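Local coordinates for protein-glutaminase (Chryseobacterium proteolyticum, PDB 3A55) that hydrolyses the side-chain amide of glutamine residues in proteins, releasing ammonia, and is here in a mutant pro form that resembles a reaction intermediate, at residues G25-V30 with V75-K80; G37-S42 with Y50-T55. The protein carries 1 engineered substitution. All coordinates share one frame; numbering follows the deposited sequence. Where two conformers were deposited one is given.

Interaction 1 (G25-V30 with V75-K80); sequences GKTVPV and VHIFLK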
loop_
_atom_site.group_PDB
_atom_site.type_symbol
_atom_site.label_atom_id
_atom_site.label_comp_id
_atom_site.label_asym_id
_atom_site.label_seq_id
_atom_site.Cartn_x
_atom_site.Cartn_y
_atom_site.Cartn_z
ATOM N N GLY A 25 16.903 -5.409 -5.708
ATOM C CA GLY A 25 16.885 -6.397 -4.641
ATOM C C GLY A 25 15.857 -7.494 -4.847
ATOM O O GLY A 25 15.336 -7.689 -5.947
ATOM N N LYS A 26 15.581 -8.214 -3.769
ATOM C CA LYS A 26 14.676 -9.359 -3.809
ATOM C C LYS A 26 13.268 -8.940 -3.434
ATOM O O LYS A 26 13.064 -8.133 -2.531
ATOM C CB LYS A 26 15.152 -10.453 -2.850
ATOM C CG LYS A 26 16.629 -10.800 -2.972
ATOM C CD LYS A 26 16.883 -11.812 -4.073
ATOM C CE LYS A 26 18.380 -12.076 -4.242
ATOM N NZ LYS A 26 19.092 -12.240 -2.934
ATOM N N THR A 27 12.292 -9.505 -4.129
ATOM C CA THR A 27 10.893 -9.225 -3.847
ATOM C C THR A 27 10.036 -10.343 -4.425
ATOM O O THR A 27 10.541 -11.212 -5.139
ATOM C CB THR A 27 10.451 -7.875 -4.446
ATOM O OG1 THR A 27 9.087 -7.621 -4.100
ATOM C CG2 THR A 27 10.587 -7.881 -5.950
ATOM N N VAL A 28 8.748 -10.315 -4.105
ATOM C CA VAL A 28 7.809 -11.309 -4.629
ATOM C C VAL A 28 6.844 -10.617 -5.585
ATOM O O VAL A 28 6.113 -9.718 -5.172
ATOM C CB VAL A 28 6.998 -11.972 -3.487
ATOM C CG1 VAL A 28 5.909 -12.881 -4.051
ATOM C CG2 VAL A 28 7.928 -12.725 -2.544
ATOM N N PRO A 29 6.845 -11.014 -6.871
ATOM C CA PRO A 29 5.863 -10.443 -7.785
ATOM C C PRO A 29 4.486 -11.017 -7.468
ATOM O O PRO A 29 4.378 -12.202 -7.116
ATOM C CB PRO A 29 6.343 -10.900 -9.169
ATOM C CG PRO A 29 7.166 -12.074 -8.922
ATOM C CD PRO A 29 7.729 -11.991 -7.524
ATOM N N VAL A 30 3.458 -10.179 -7.581
ATOM C CA VAL A 30 2.094 -10.577 -7.219
ATOM C C VAL A 30 1.081 -10.396 -8.339
ATOM O O VAL A 30 -0.079 -10.764 -8.182
ATOM C CB VAL A 30 1.580 -9.830 -5.953
ATOM C CG1 VAL A 30 2.419 -10.199 -4.735
ATOM C CG2 VAL A 30 1.518 -8.301 -6.169
ATOM N N VAL A 75 12.006 -13.284 -6.450
ATOM C CA VAL A 75 12.983 -13.156 -7.530
ATOM C C VAL A 75 13.868 -11.956 -7.223
ATOM O O VAL A 75 13.570 -11.170 -6.327
ATOM C CB VAL A 75 12.321 -12.938 -8.913
ATOM C CG1 VAL A 75 11.459 -14.132 -9.302
ATOM C CG2 VAL A 75 11.499 -11.647 -8.926
ATOM N N HIS A 76 14.950 -11.825 -7.977
ATOM C CA HIS A 76 15.853 -10.686 -7.845
ATOM C C HIS A 76 15.637 -9.771 -9.046
ATOM O O HIS A 76 15.785 -10.204 -10.190
ATOM C CB HIS A 76 17.300 -11.173 -7.795
ATOM C CG HIS A 76 18.269 -10.147 -7.297
ATOM N ND1 HIS A 76 19.461 -10.488 -6.697
ATOM C CD2 HIS A 76 18.215 -8.794 -7.284
ATOM C CE1 HIS A 76 20.113 -9.390 -6.359
ATOM N NE2 HIS A 76 19.378 -8.349 -6.699
ATOM N N ILE A 77 15.281 -8.514 -8.781
ATOM C CA ILE A 77 14.888 -7.559 -9.817
ATOM C C ILE A 77 15.982 -6.520 -10.068
ATOM O O ILE A 77 16.557 -5.986 -9.126
ATOM C CB ILE A 77 13.579 -6.810 -9.399
ATOM C CG1 ILE A 77 12.403 -7.789 -9.283
ATOM C CG2 ILE A 77 13.262 -5.653 -10.355
ATOM C CD1 ILE A 77 12.035 -8.460 -10.602
ATOM N N PHE A 78 16.244 -6.240 -11.341
ATOM C CA PHE A 78 17.166 -5.180 -11.757
ATOM C C PHE A 78 16.412 -4.250 -12.687
ATOM O O PHE A 78 15.731 -4.710 -13.613
ATOM C CB PHE A 78 18.371 -5.761 -12.491
ATOM C CG PHE A 78 19.213 -6.675 -11.651
ATOM C CD1 PHE A 78 20.397 -6.213 -11.077
ATOM C CD2 PHE A 78 18.826 -7.995 -11.424
ATOM C CE1 PHE A 78 21.185 -7.055 -10.301
ATOM C CE2 PHE A 78 19.600 -8.837 -10.650
ATOM C CZ PHE A 78 20.785 -8.366 -10.085
ATOM N N LEU A 79 16.517 -2.945 -12.435
ATOM C CA LEU A 79 15.773 -1.971 -13.212
ATOM C C LEU A 79 16.679 -1.170 -14.117
ATOM O O LEU A 79 17.836 -0.922 -13.778
ATOM C CB LEU A 79 15.020 -1.011 -12.288
ATOM C CG LEU A 79 13.993 -1.619 -11.335
ATOM C CD1 LEU A 79 13.412 -0.523 -10.493
ATOM C CD2 LEU A 79 12.886 -2.357 -12.094
ATOM N N LYS A 80 16.143 -0.746 -15.255
ATOM C CA LYS A 80 16.829 0.244 -16.072
ATOM C C LYS A 80 16.911 1.545 -15.266
ATOM O O LYS A 80 15.964 1.896 -14.562
ATOM C CB LYS A 80 16.099 0.423 -17.405
ATOM C CG LYS A 80 16.102 -0.855 -18.234
ATOM C CD LYS A 80 15.500 -0.691 -19.603
ATOM C CE LYS A 80 15.485 -2.043 -20.307
ATOM N NZ LYS A 80 15.095 -1.957 -21.737
#
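The His76 imidazole meets the side chain of Lys26 and the backbone of Gly25 at oblique angles, and the ring of Phe78 borders one of its faces, with CZ 3.7 Å above the imidazole plane of His76 and displaced toward the rim. On the Lys26 side the methylenes do the touching: CE of Lys26 comes to 3.1 Å from His76 ND1, while Lys26 CD lies against CB and CG of His76. A bend at chi2 of Lys26 (-85°) turns the chain across the neighbouring strand to reach the ring. The ammonium is not bonded to the imidazole; NZ of Lys26 forms a salt bridge with Asp96. His76 NE2 hydrogen-bonds to Asp23, which also receives Gly25 N, a bond that is likely to limit rotation of the ring. At another point on the rim, His76 CD2 lies 3.4 Å from Gly25 O, again obliquely.

That same Gly25 oxygen accepts Ile77 N at 3.0 Å in an almost straight bond (177° at the hydrogen). Gly25 has a positive phi of 88°, and a CB there would jam against the preceding carbonyl oxygen. Further along, Thr27 and Val75 form an antiparallel hydrogen-bonded pair, with Lys26 and His76 the non-hydrogen-bonded pair next to it: Thr27 N to Val75 O is 3.0 Å and Val75 N to Thr27 O is 2.9 Å.

On the face opposite Lys26 and His76, CG2 of Thr27 packs 3.8 Å from Ile77 CG1, and Pro29 CD lies 4.0 Å from Val75 CG2. Helix 59-71 covers this apolar face, its Ala68 meeting Pro29 and Val75 and its Leu65 meeting Ile77. The pairing joins strands 22-35 and 75-79, two inner neighbours of a five-stranded antiparallel sheet backed by a helix.

Interaction 2 (G37-S42 with Y50-T55); sequences GMIKVS and YEIKPT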
loop_
_atom_site.group_PDB
_atom_site.type_symbol
_atom_site.label_atom_id
_atom_site.label_comp_id
_atom_site.label_asym_id
_atom_site.label_seq_id
_atom_site.Cartn_x
_atom_site.Cartn_y
_atom_site.Cartn_z
ATOM N N GLY A 37 1.015 -3.049 -25.351
ATOM C CA GLY A 37 2.337 -3.472 -25.808
ATOM C C GLY A 37 3.358 -3.685 -24.707
ATOM O O GLY A 37 4.523 -3.971 -24.978
ATOM N N MET A 38 2.927 -3.541 -23.460
ATOM C CA MET A 38 3.833 -3.726 -22.342
ATOM C C MET A 38 3.209 -4.544 -21.230
ATOM O O MET A 38 2.005 -4.504 -20.993
ATOM C CB MET A 38 4.341 -2.387 -21.810
ATOM C CG MET A 38 5.475 -2.537 -20.819
ATOM S SD MET A 38 6.904 -1.543 -21.250
ATOM C CE MET A 38 7.000 -1.892 -22.996
ATOM N N ILE A 39 4.064 -5.288 -20.553
ATOM C CA ILE A 39 3.637 -6.151 -19.485
ATOM C C ILE A 39 3.819 -5.375 -18.190
ATOM O O ILE A 39 4.913 -4.895 -17.899
ATOM C CB ILE A 39 4.465 -7.441 -19.503
ATOM C CG1 ILE A 39 4.213 -8.202 -20.818
ATOM C CG2 ILE A 39 4.155 -8.296 -18.300
ATOM C CD1 ILE A 39 5.162 -9.316 -21.056
ATOM N N LYS A 40 2.734 -5.231 -17.430
ATOM C CA LYS A 40 2.784 -4.521 -16.155
ATOM C C LYS A 40 2.942 -5.519 -15.031
ATOM O O LYS A 40 2.149 -6.451 -14.898
ATOM C CB LYS A 40 1.520 -3.682 -15.929
ATOM C CG LYS A 40 1.259 -2.652 -17.021
ATOM C CD LYS A 40 0.315 -1.555 -16.558
ATOM C CE LYS A 40 -0.882 -2.102 -15.840
ATOM N NZ LYS A 40 -1.949 -1.068 -15.741
ATOM N N VAL A 41 3.968 -5.326 -14.218
ATOM C CA VAL A 41 4.282 -6.229 -13.130
ATOM C C VAL A 41 4.053 -5.520 -11.798
ATOM O O VAL A 41 4.463 -4.363 -11.615
ATOM C CB VAL A 41 5.754 -6.736 -13.234
ATOM C CG1 VAL A 41 6.021 -7.819 -12.200
ATOM C CG2 VAL A 41 6.053 -7.272 -14.643
ATOM N N SER A 42 3.373 -6.200 -10.884
ATOM C CA SER A 42 3.184 -5.657 -9.533
ATOM C C SER A 42 3.924 -6.536 -8.541
ATOM O O SER A 42 4.094 -7.738 -8.759
ATOM C CB SER A 42 1.704 -5.547 -9.175
ATOM O OG SER A 42 0.980 -6.694 -9.607
ATOM N N TYR A 50 5.574 -1.843 -12.324
ATOM C CA TYR A 50 6.826 -1.918 -13.070
ATOM C C TYR A 50 6.502 -2.458 -14.452
ATOM O O TYR A 50 5.455 -2.996 -14.653
ATOM C CB TYR A 50 7.845 -2.741 -12.293
ATOM C CG TYR A 50 8.201 -2.058 -10.991
ATOM C CD1 TYR A 50 9.354 -1.307 -10.878
ATOM C CD2 TYR A 50 7.365 -2.144 -9.887
ATOM C CE1 TYR A 50 9.684 -0.660 -9.709
ATOM C CE2 TYR A 50 7.681 -1.473 -8.704
ATOM C CZ TYR A 50 8.839 -0.764 -8.630
ATOM O OH TYR A 50 9.154 -0.118 -7.463
ATOM N N GLU A 51 7.353 -2.256 -15.426
ATOM C CA GLU A 51 7.025 -2.740 -16.759
ATOM C C GLU A 51 8.159 -3.541 -17.351
ATOM O O GLU A 51 9.325 -3.344 -17.007
ATOM C CB GLU A 51 6.649 -1.577 -17.672
ATOM C CG GLU A 51 7.775 -0.593 -17.893
ATOM C CD GLU A 51 7.334 0.675 -18.608
ATOM O OE1 GLU A 51 6.185 0.712 -19.111
ATOM O OE2 GLU A 51 8.144 1.632 -18.665
ATOM N N ILE A 52 7.801 -4.474 -18.221
ATOM C CA ILE A 52 8.813 -5.188 -18.994
ATOM C C ILE A 52 8.290 -5.374 -20.413
ATOM O O ILE A 52 7.108 -5.667 -20.604
ATOM C CB ILE A 52 9.213 -6.529 -18.305
ATOM C CG1 ILE A 52 10.440 -7.167 -18.959
ATOM C CG2 ILE A 52 8.015 -7.480 -18.189
ATOM C CD1 ILE A 52 11.068 -8.275 -18.121
ATOM N N LYS A 53 9.157 -5.166 -21.410
ATOM C CA LYS A 53 8.736 -5.261 -22.804
ATOM C C LYS A 53 8.717 -6.722 -23.252
ATOM O O LYS A 53 9.631 -7.445 -22.946
ATOM C CB LYS A 53 9.651 -4.475 -23.746
ATOM C CG LYS A 53 10.372 -3.300 -23.154
ATOM C CD LYS A 53 11.054 -2.506 -24.265
ATOM C CE LYS A 53 10.886 -0.997 -24.099
ATOM N NZ LYS A 53 12.070 -0.368 -23.485
ATOM N N PRO A 54 7.648 -7.132 -23.952
ATOM C CA PRO A 54 7.547 -8.523 -24.401
ATOM C C PRO A 54 8.379 -8.788 -25.661
ATOM O O PRO A 54 7.838 -8.995 -26.751
ATOM C CB PRO A 54 6.048 -8.691 -24.675
ATOM C CG PRO A 54 5.586 -7.347 -25.063
ATOM C CD PRO A 54 6.448 -6.352 -24.312
ATOM N N THR A 55 9.693 -8.779 -25.489
ATOM C CA THR A 55 10.627 -9.005 -26.584
ATOM C C THR A 55 11.217 -10.407 -26.470
ATOM O O THR A 55 11.150 -11.032 -25.408
ATOM C CB THR A 55 11.755 -7.968 -26.534
ATOM O OG1 THR A 55 12.385 -8.020 -25.250
ATOM C CG2 THR A 55 11.212 -6.561 -26.763
#
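Ile39 with Ile52 and Val41 with Tyr50 are the hydrogen-bonded pairs of an antiparallel beta hairpin, strands 38-43 and 49-52, the second an outermost strand of its sheet. Four backbone bonds carry the register. Ile39 N to Ile52 O measures 3.1 Å. The return bond, Ile52 N to Ile39 O, measures 2.9 Å. Both bonds between Val41 and Tyr50 (N of each to O of the other) are 2.8 Å. Lys40 and Glu51 form the non-hydrogen-bonded pair between them.

On one face, the Ile39 and Ile52 side chains run alongside each other, CB of Ile39 lying 3.8 Å from Ile52 CG2, a methyl that also approaches Val41 CG2. Beyond the paired strands, Ile39 CD1 slides past Pro54 CB at 3.8 Å in the opposite direction. Ile62 and Leu65 of helix 59-71 add to this apolar layer.

The outer part of the Met38 side chain crosses Glu51. Its CG stands anti to the backbone N (chi1 -169°) and packs 3.5 Å from Glu51 CB; the bends beyond it bring Met38 SD to 3.2 Å from Glu51 OE1, a close contact to which no hydrogen bond is assigned. An alanine in place of Met38 would lose CG, SD and CE, and would probably leave a gap beside the Glu51 methylenes, which would be freer to turn. Pro54, centre of an inverse gamma turn, brings CD to 3.1 Å from Gly37 O as the chain leaves the second strand. The arrangement is that of a beta hairpin with one apolar face laid against a helix.

Interactions 1 and 2 belong to one antiparallel sheet, their centres about 13 Å apart. Strands 22-35 and 38-43 are neighbours in it, Val30 N lying 2.8 Å from Ser42 O, a probable hydrogen bond; separately, Leu79 CD1 packs 3.8 Å from Tyr50 CE1. In the conformer given for Lys53, the ammonium nitrogens Lys80 NZ and Lys53 NZ stand 3.8 Å apart, and Glu85, which pairs with both, probably offsets their like charges. Helix 59-71 packs on the apolar side of both contacts. Elsewhere in the chain lies the possible Cys156-His197-Asp217 triad, as expected in this peptidase clan; neither contact includes any of its residues.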